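Local coordinates for uncharacterized protein (Bacteroides eggerthii, PDB 4GDZ) that is of unknown function but belongs to the DUF4251 family, folds into a bent antiparallel beta-sheet with an N-terminal helix and binds a magnesium ion, at residues A[48-53]-A[165-170]; A[97-102]-A[125-130]; A[140-145]-A[159-164]. All coordinates share one frame; numbering follows the deposited sequence. Where two conformers were deposited one is given.

Contact 1 of 3, residues A[48-53]-A[165-170]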
loop_
_atom_site.group_PDB
_atom_site.type_symbol
_atom_site.label_atom_id
_atom_site.label_comp_id
_atom_site.label_asym_id
_atom_site.label_seq_id
_atom_site.Cartn_x
_atom_site.Cartn_y
_atom_site.Cartn_z
ATOM N N VAL A 48 -22.624 -0.087 8.155
ATOM C CA VAL A 48 -22.334 -0.645 6.853
ATOM C C VAL A 48 -21.011 -0.061 6.346
ATOM O O VAL A 48 -20.820 1.154 6.363
ATOM C CB VAL A 48 -23.423 -0.342 5.799
ATOM C CG1 VAL A 48 -23.155 -1.195 4.550
ATOM C CG2 VAL A 48 -24.819 -0.597 6.337
ATOM N N LEU A 49 -20.110 -0.923 5.911
ATOM C CA LEU A 49 -18.945 -0.517 5.108
ATOM C C LEU A 49 -19.358 -0.676 3.644
ATOM O O LEU A 49 -19.620 -1.793 3.187
ATOM C CB LEU A 49 -17.751 -1.406 5.433
ATOM C CG LEU A 49 -16.362 -1.066 4.839
ATOM C CD1 LEU A 49 -16.271 -1.397 3.360
ATOM C CD2 LEU A 49 -16.065 0.388 5.023
ATOM N N GLU A 50 -19.462 0.437 2.932
ATOM C CA GLU A 50 -19.785 0.445 1.508
ATOM C C GLU A 50 -18.479 0.595 0.711
ATOM O O GLU A 50 -17.849 1.668 0.735
ATOM C CB GLU A 50 -20.773 1.605 1.210
ATOM C CG GLU A 50 -22.097 1.474 1.967
ATOM C CD GLU A 50 -23.188 2.468 1.555
ATOM O OE1 GLU A 50 -22.925 3.384 0.742
ATOM O OE2 GLU A 50 -24.330 2.353 2.073
ATOM N N ALA A 51 -18.044 -0.480 0.052
ATOM C CA ALA A 51 -16.720 -0.518 -0.605
ATOM C C ALA A 51 -16.802 0.131 -1.984
ATOM O O ALA A 51 -17.808 -0.005 -2.674
ATOM C CB ALA A 51 -16.191 -1.942 -0.733
ATOM N N ASN A 52 -15.735 0.821 -2.381
ATOM C CA ASN A 52 -15.627 1.373 -3.737
ATOM C C ASN A 52 -14.347 0.973 -4.441
ATOM O O ASN A 52 -14.136 1.343 -5.596
ATOM C CB ASN A 52 -15.853 2.892 -3.773
ATOM C CG ASN A 52 -14.933 3.653 -2.845
ATOM O OD1 ASN A 52 -13.819 3.234 -2.577
ATOM N ND2 ASN A 52 -15.399 4.790 -2.359
ATOM N N GLN A 53 -13.497 0.210 -3.766
ATOM C CA GLN A 53 -12.401 -0.403 -4.454
ATOM C C GLN A 53 -11.952 -1.681 -3.830
ATOM O O GLN A 53 -12.112 -1.903 -2.626
ATOM C CB GLN A 53 -11.203 0.560 -4.604
ATOM C CG GLN A 53 -10.629 1.052 -3.330
ATOM C CD GLN A 53 -9.338 1.864 -3.487
ATOM O OE1 GLN A 53 -9.095 2.541 -4.490
ATOM N NE2 GLN A 53 -8.518 1.812 -2.455
ATOM N N ASN A 165 -28.583 4.330 9.202
ATOM C CA ASN A 165 -29.481 5.375 8.702
ATOM C C ASN A 165 -28.857 6.352 7.704
ATOM O O ASN A 165 -29.547 7.198 7.155
ATOM C CB ASN A 165 -30.187 6.130 9.845
ATOM C CG ASN A 165 -29.255 7.018 10.687
ATOM O OD1 ASN A 165 -28.065 7.192 10.411
ATOM N ND2 ASN A 165 -29.826 7.596 11.738
ATOM N N GLN A 166 -27.557 6.244 7.455
ATOM C CA GLN A 166 -26.944 7.032 6.385
ATOM C C GLN A 166 -26.522 6.161 5.208
ATOM O O GLN A 166 -25.888 6.634 4.273
ATOM C CB GLN A 166 -25.746 7.816 6.938
ATOM C CG GLN A 166 -26.135 8.967 7.867
ATOM C CD GLN A 166 -24.915 9.570 8.549
ATOM O OE1 GLN A 166 -23.807 9.528 8.005
ATOM N NE2 GLN A 166 -25.105 10.110 9.755
ATOM N N SER A 167 -26.871 4.879 5.254
ATOM C CA SER A 167 -26.442 3.931 4.233
ATOM C C SER A 167 -27.549 3.684 3.215
ATOM O O SER A 167 -28.618 3.186 3.575
ATOM C CB SER A 167 -26.053 2.614 4.904
ATOM O OG SER A 167 -25.878 1.601 3.954
ATOM N N ASN A 168 -27.303 4.026 1.949
ATOM C CA ASN A 168 -28.260 3.705 0.876
ATOM C C ASN A 168 -28.421 2.204 0.684
ATOM O O ASN A 168 -29.473 1.751 0.242
ATOM C CB ASN A 168 -27.861 4.357 -0.450
ATOM C CG ASN A 168 -27.982 5.870 -0.419
ATOM O OD1 ASN A 168 -28.785 6.430 0.327
ATOM N ND2 ASN A 168 -27.171 6.541 -1.223
ATOM N N ILE A 169 -27.381 1.419 0.994
ATOM C CA ILE A 169 -27.466 -0.054 0.949
ATOM C C ILE A 169 -28.524 -0.528 1.942
ATOM O O ILE A 169 -29.423 -1.314 1.618
ATOM C CB ILE A 169 -26.117 -0.725 1.328
ATOM C CG1 ILE A 169 -25.062 -0.474 0.247
ATOM C CG2 ILE A 169 -26.291 -2.232 1.550
ATOM C CD1 ILE A 169 -25.496 -0.901 -1.137
ATOM N N PHE A 170 -28.385 -0.070 3.179
ATOM C CA PHE A 170 -29.336 -0.445 4.224
ATOM C C PHE A 170 -30.746 0.032 3.867
ATOM O O PHE A 170 -31.712 -0.726 3.981
ATOM C CB PHE A 170 -28.941 0.092 5.615
ATOM C CG PHE A 170 -29.952 -0.251 6.702
ATOM C CD1 PHE A 170 -30.033 -1.557 7.208
ATOM C CD2 PHE A 170 -30.834 0.696 7.166
ATOM C CE1 PHE A 170 -30.973 -1.875 8.182
ATOM C CE2 PHE A 170 -31.781 0.376 8.130
ATOM C CZ PHE A 170 -31.842 -0.907 8.637
HETATM O O HOH W 1 -24.892 5.298 0.958
#
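The extended strand segment 48-53 meets the turn that opens the short helix 168-171, with the alpha carbons of Val48 and Ser167 6.7 Å apart and every second residue, Val48 and then Glu50, directed at 165-170. The motif is an N-capped helix whose start is also met by a carboxylate from a neighbouring strand. Ser167 is the N-cap: its OG, anti to the backbone N, accepts from Phe170 N along an almost straight line (173°). The same hydroxyl donates to Glu50 OE2 over a short 2.5 Å, meeting the anti lone pair, the one turned away from OE1. With the proton committed to Glu50 and a lone pair to Phe170, the hydroxyl's rotation is fixed by two bonds. Glu50 gets there with CG beside its own backbone N (chi1 -61°) and an extended chain beyond. Its OE2 also receives a weak hydrogen bond from Ile169 N at 3.4 Å, so the carboxylate, probably charged, lies at the helix N-terminus, where the first-turn N-H groups point, an arrangement likely to stabilise both the carboxylate and the helix start. The aliphatic parts of Glu50 and Ile169 lie antiparallel, side by side, with CG1 of Ile169 next to the carboxylate. Val48 closes the other flank, with CG2 3.4 Å from Ser167 OG and also touching CB of Phe170; Leu72 of strand 61-74 lies against both Val48 and Phe170. A water completes the junction, donating to Glu50 OE1 at 2.8 Å and accepting from Asn168 N at 2.9 Å.

Contact 2 of 3, residues A[97-102]-A[125-130]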
loop_
_atom_site.group_PDB
_atom_site.type_symbol
_atom_site.label_atom_id
_atom_site.label_comp_id
_atom_site.label_asym_id
_atom_site.label_seq_id
_atom_site.Cartn_x
_atom_site.Cartn_y
_atom_site.Cartn_z
ATOM N N VAL A 97 -18.007 -13.279 -2.801
ATOM C CA VAL A 97 -18.642 -14.176 -1.833
ATOM C C VAL A 97 -19.914 -13.476 -1.319
ATOM O O VAL A 97 -19.978 -12.241 -1.256
ATOM C CB VAL A 97 -17.696 -14.529 -0.661
ATOM C CG1 VAL A 97 -17.530 -13.351 0.288
ATOM C CG2 VAL A 97 -18.183 -15.775 0.103
ATOM N N THR A 98 -20.917 -14.256 -0.938
ATOM C CA THR A 98 -22.050 -13.735 -0.154
ATOM C C THR A 98 -22.284 -14.618 1.072
ATOM O O THR A 98 -22.432 -15.823 0.962
ATOM C CB THR A 98 -23.348 -13.638 -0.999
ATOM O OG1 THR A 98 -23.113 -12.772 -2.110
ATOM C CG2 THR A 98 -24.558 -13.089 -0.181
ATOM N N VAL A 99 -22.286 -14.014 2.251
ATOM C CA VAL A 99 -22.619 -14.746 3.484
ATOM C C VAL A 99 -23.621 -13.903 4.248
ATOM O O VAL A 99 -23.362 -12.735 4.589
ATOM C CB VAL A 99 -21.372 -14.977 4.377
ATOM C CG1 VAL A 99 -21.736 -15.905 5.556
ATOM C CG2 VAL A 99 -20.219 -15.550 3.549
ATOM N N ASP A 100 -24.752 -14.503 4.553
ATOM C CA ASP A 100 -25.814 -13.834 5.307
ATOM C C ASP A 100 -26.107 -14.680 6.524
ATOM O O ASP A 100 -26.439 -15.855 6.380
ATOM C CB ASP A 100 -27.048 -13.729 4.394
ATOM C CG ASP A 100 -28.217 -12.976 5.040
ATOM O OD1 ASP A 100 -27.959 -12.188 5.958
ATOM O OD2 ASP A 100 -29.375 -13.152 4.599
ATOM N N GLY A 101 -25.992 -14.111 7.721
ATOM C CA GLY A 101 -26.262 -14.865 8.933
ATOM C C GLY A 101 -26.017 -14.102 10.222
ATOM O O GLY A 101 -26.458 -12.976 10.382
ATOM N N THR A 102 -25.340 -14.747 11.156
ATOM C CA THR A 102 -25.186 -14.210 12.494
ATOM C C THR A 102 -23.752 -13.736 12.691
ATOM O O THR A 102 -22.828 -14.252 12.066
ATOM C CB THR A 102 -25.530 -15.252 13.561
ATOM O OG1 THR A 102 -24.732 -16.397 13.301
ATOM C CG2 THR A 102 -27.056 -15.610 13.535
ATOM N N ILE A 125 -25.199 -20.582 6.469
ATOM C CA ILE A 125 -25.481 -22.019 6.423
ATOM C C ILE A 125 -24.454 -22.694 5.511
ATOM O O ILE A 125 -24.472 -22.505 4.285
ATOM C CB ILE A 125 -26.923 -22.288 5.966
ATOM C CG1 ILE A 125 -27.897 -21.608 6.948
ATOM C CG2 ILE A 125 -27.188 -23.797 5.921
ATOM C CD1 ILE A 125 -29.344 -21.667 6.521
ATOM N N GLY A 126 -23.540 -23.441 6.134
ATOM C CA GLY A 126 -22.466 -24.134 5.440
ATOM C C GLY A 126 -21.315 -23.260 4.941
ATOM O O GLY A 126 -20.477 -23.732 4.192
ATOM N N ILE A 127 -21.284 -21.994 5.331
ATOM C CA ILE A 127 -20.302 -21.036 4.823
ATOM C C ILE A 127 -20.158 -19.962 5.902
ATOM O O ILE A 127 -21.130 -19.572 6.544
ATOM C CB ILE A 127 -20.708 -20.406 3.430
ATOM C CG1 ILE A 127 -19.590 -19.484 2.877
ATOM C CG2 ILE A 127 -22.055 -19.654 3.452
ATOM C CD1 ILE A 127 -19.811 -19.011 1.439
ATOM N N SER A 128 -18.950 -19.444 6.063
ATOM C CA SER A 128 -18.714 -18.313 6.971
ATOM C C SER A 128 -17.603 -17.457 6.427
ATOM O O SER A 128 -16.894 -17.857 5.497
ATOM C CB SER A 128 -18.374 -18.825 8.376
ATOM O OG SER A 128 -17.156 -19.555 8.344
ATOM N N ALA A 129 -17.447 -16.274 6.990
ATOM C CA ALA A 129 -16.339 -15.395 6.600
ATOM C C ALA A 129 -15.825 -14.705 7.852
ATOM O O ALA A 129 -16.607 -14.229 8.670
ATOM C CB ALA A 129 -16.762 -14.336 5.563
ATOM N N GLN A 130 -14.501 -14.665 7.980
ATOM C CA GLN A 130 -13.821 -13.871 9.003
ATOM C C GLN A 130 -13.444 -12.489 8.442
ATOM O O GLN A 130 -12.923 -12.366 7.330
ATOM C CB GLN A 130 -12.594 -14.611 9.505
ATOM C CG GLN A 130 -11.927 -13.876 10.656
ATOM C CD GLN A 130 -10.933 -14.770 11.322
ATOM O OE1 GLN A 130 -9.948 -15.170 10.705
ATOM N NE2 GLN A 130 -11.204 -15.120 12.564
#
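Strand 94-100, at one margin of the sheet, packs here through its side chains against the beginning of strand 128-135, and no hydrogen bond joins the two segments. This is face-to-face packing inside a strongly bent antiparallel sheet: the chain turns a corner at Gly101, and Thr102 already belongs to a strand on another face. Conformation decides which methyls meet. Ile127 has CG1 anti to its backbone N (chi1 -176°) and CD1 anti again (chi2 171°), so the side chain is fully extended and reaches across to two valines. Its terminal CD1 lies 3.9 Å from CG2 of Val97, the two side chains lying antiparallel, side by side. Val97 presents that methyl by placing CG2 anti to its backbone N, while CG1 takes the crowded position between N and the carbonyl carbon (chi1 74°). Val99 takes the usual valine form, CG1 anti to the backbone N, the less crowded choice. Its two methyls divide the work: CG2 sits at a slant to Ile127, 4.0 Å from CG1 of that residue, and also touches CB of Ala129 at 4.2 Å, whereas CG1 rests over the backbone, 3.8 Å from Ile127 O. Ile122 and Val80 extend the apolar surroundings of Val99. Pro148, one of the residues of the magnesium site, packs on Val97, and the ion lies about 8 Å from the side chain of Ala129. Since only dispersion and the exclusion of water hold these segments together, the fit depends on the shape of branched side chains rather than on directional bonds.

Contact 3 of 3, residues A[140-145]-A[159-164]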
loop_
_atom_site.group_PDB
_atom_site.type_symbol
_atom_site.label_atom_id
_atom_site.label_comp_id
_atom_site.label_asym_id
_atom_site.label_seq_id
_atom_site.Cartn_x
_atom_site.Cartn_y
_atom_site.Cartn_z
ATOM N N ASN A 140 -14.061 8.702 7.725
ATOM C CA ASN A 140 -14.770 7.421 7.767
ATOM C C ASN A 140 -14.331 6.430 6.694
ATOM O O ASN A 140 -15.067 5.482 6.422
ATOM C CB ASN A 140 -16.294 7.638 7.733
ATOM C CG ASN A 140 -16.785 8.146 6.401
ATOM O OD1 ASN A 140 -16.038 8.762 5.640
ATOM N ND2 ASN A 140 -18.060 7.899 6.113
ATOM N N ASN A 141 -13.148 6.614 6.100
ATOM C CA ASN A 141 -12.623 5.599 5.189
ATOM C C ASN A 141 -12.099 4.419 6.026
ATOM O O ASN A 141 -11.407 4.604 7.031
ATOM C CB ASN A 141 -11.559 6.134 4.197
ATOM C CG ASN A 141 -11.218 5.099 3.076
ATOM O OD1 ASN A 141 -11.934 4.963 2.073
ATOM N ND2 ASN A 141 -10.120 4.373 3.255
ATOM N N ALA A 142 -12.505 3.219 5.638
ATOM C CA ALA A 142 -12.132 2.003 6.335
ATOM C C ALA A 142 -11.724 0.984 5.309
ATOM O O ALA A 142 -12.168 1.029 4.165
ATOM C CB ALA A 142 -13.305 1.489 7.161
ATOM N N THR A 143 -10.886 0.062 5.738
ATOM C CA THR A 143 -10.404 -1.031 4.924
ATOM C C THR A 143 -10.841 -2.325 5.577
ATOM O O THR A 143 -10.771 -2.467 6.817
ATOM C CB THR A 143 -8.866 -0.959 4.818
ATOM O OG1 THR A 143 -8.548 0.322 4.257
ATOM C CG2 THR A 143 -8.288 -2.089 3.940
ATOM N N VAL A 144 -11.314 -3.261 4.766
ATOM C CA VAL A 144 -11.824 -4.512 5.295
ATOM C C VAL A 144 -11.168 -5.659 4.537
ATOM O O VAL A 144 -11.029 -5.592 3.318
ATOM C CB VAL A 144 -13.381 -4.537 5.221
ATOM C CG1 VAL A 144 -13.911 -4.530 3.767
ATOM C CG2 VAL A 144 -13.935 -5.749 5.927
ATOM N N THR A 145 -10.784 -6.711 5.261
ATOM C CA THR A 145 -10.362 -7.978 4.674
ATOM C C THR A 145 -11.357 -9.044 5.023
ATOM O O THR A 145 -11.739 -9.199 6.204
ATOM C CB THR A 145 -8.950 -8.358 5.225
ATOM O OG1 THR A 145 -8.061 -7.293 4.861
ATOM C CG2 THR A 145 -8.416 -9.728 4.652
ATOM N N GLY A 159 -13.548 1.542 1.549
ATOM C CA GLY A 159 -14.698 2.363 1.292
ATOM C C GLY A 159 -15.135 3.163 2.505
ATOM O O GLY A 159 -14.308 3.502 3.340
ATOM N N SER A 160 -16.422 3.525 2.566
ATOM C CA SER A 160 -16.935 4.429 3.630
ATOM C C SER A 160 -17.639 3.621 4.712
ATOM O O SER A 160 -18.439 2.761 4.399
ATOM C CB SER A 160 -17.900 5.451 3.059
ATOM O OG SER A 160 -17.245 6.290 2.146
ATOM N N LEU A 161 -17.328 3.884 5.977
ATOM C CA LEU A 161 -18.020 3.245 7.094
ATOM C C LEU A 161 -19.126 4.179 7.574
ATOM O O LEU A 161 -18.875 5.334 7.933
ATOM C CB LEU A 161 -17.054 2.893 8.221
ATOM C CG LEU A 161 -17.546 2.117 9.438
ATOM C CD1 LEU A 161 -18.090 0.759 9.040
ATOM C CD2 LEU A 161 -16.358 1.942 10.383
ATOM N N LEU A 162 -20.367 3.683 7.539
ATOM C CA LEU A 162 -21.555 4.529 7.730
ATOM C C LEU A 162 -22.502 3.950 8.771
ATOM O O LEU A 162 -22.681 2.722 8.849
ATOM C CB LEU A 162 -22.313 4.662 6.395
ATOM C CG LEU A 162 -21.619 5.376 5.225
ATOM C CD1 LEU A 162 -22.400 5.094 3.945
ATOM C CD2 LEU A 162 -21.489 6.885 5.474
ATOM N N PRO A 163 -23.157 4.825 9.548
ATOM C CA PRO A 163 -24.296 4.343 10.324
ATOM C C PRO A 163 -25.396 3.847 9.376
ATOM O O PRO A 163 -25.473 4.296 8.223
ATOM C CB PRO A 163 -24.756 5.564 11.132
ATOM C CG PRO A 163 -23.889 6.705 10.737
ATOM C CD PRO A 163 -22.895 6.268 9.715
ATOM N N LEU A 164 -26.204 2.904 9.850
ATOM C CA LEU A 164 -27.278 2.291 9.051
ATOM C C LEU A 164 -28.169 3.338 8.411
ATOM O O LEU A 164 -28.443 3.266 7.215
ATOM C CB LEU A 164 -28.138 1.380 9.931
ATOM C CG LEU A 164 -27.491 0.082 10.428
ATOM C CD1 LEU A 164 -28.526 -0.763 11.156
ATOM C CD2 LEU A 164 -26.849 -0.719 9.301
#
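Four hydrogen bonds join the open end of the beta hairpin formed by strands 141-148 and 155-163. Ala142 and Gly159 make the antiparallel hydrogen-bonded pair, with Ala142 N giving to Gly159 O at 2.9 Å and Gly159 N returning a bond to Ala142 O at 3.0 Å. Asn141 and Ser160 follow as a non-hydrogen-bonded pair. Beyond them Leu161 N donates to Asn140 O at 2.8 Å, nearly along the C=O axis. Asn140 then adds its side chain: CG occupies the crowded position between backbone N and carbonyl carbon (chi1 70°), which turns the amide back so that ND2 donates to Leu161 O at 3.2 Å. The donor approaches from above that carbonyl's plane, and the bond is bent (144°). CD2 of Leu162 packs at a slant against the same ND2. An alanine here would lose the amide bond to Leu161 O and would probably loosen the start of the hairpin, although the backbone bond from Leu161 N could remain. On the side of the sheet carrying Ala142, its CB meets CB of Leu161 at 4.1 Å. The short segment axes make 106°; paired only near their beginnings, 141-145 and 159-163 then lead apart. Helix 28-44 lies against this end, with Ser34 and Ala38 on Asn140 and Leu42 on Leu161, while strand 46-55 continues the sheet beyond 159-163 and strand 128-135 flanks 141-145.

From the N terminus, the chain passes helix 28-44 and enters strand 46-55, where contact 1 opens; it closes only at the C-terminal helix 168-171, so both other contacts nest inside its loop. Contact 2 opens on strand 94-100 and closes at the start of strand 128-135, before contact 3 opens, leaving these two in series. Contact 3 then closes the hairpin of strands 141-148 and 155-163. Contacts 1 and 3 touch directly, since strands 46-55 and 155-163 are neighbours: Val48 O lies 2.8 Å from Leu162 N, a probable hydrogen bond. Contact 2, centred about 19 Å from either centre, packs the outermost strand 94-100 against strand 128-135, the sheet neighbour of strand 141-148.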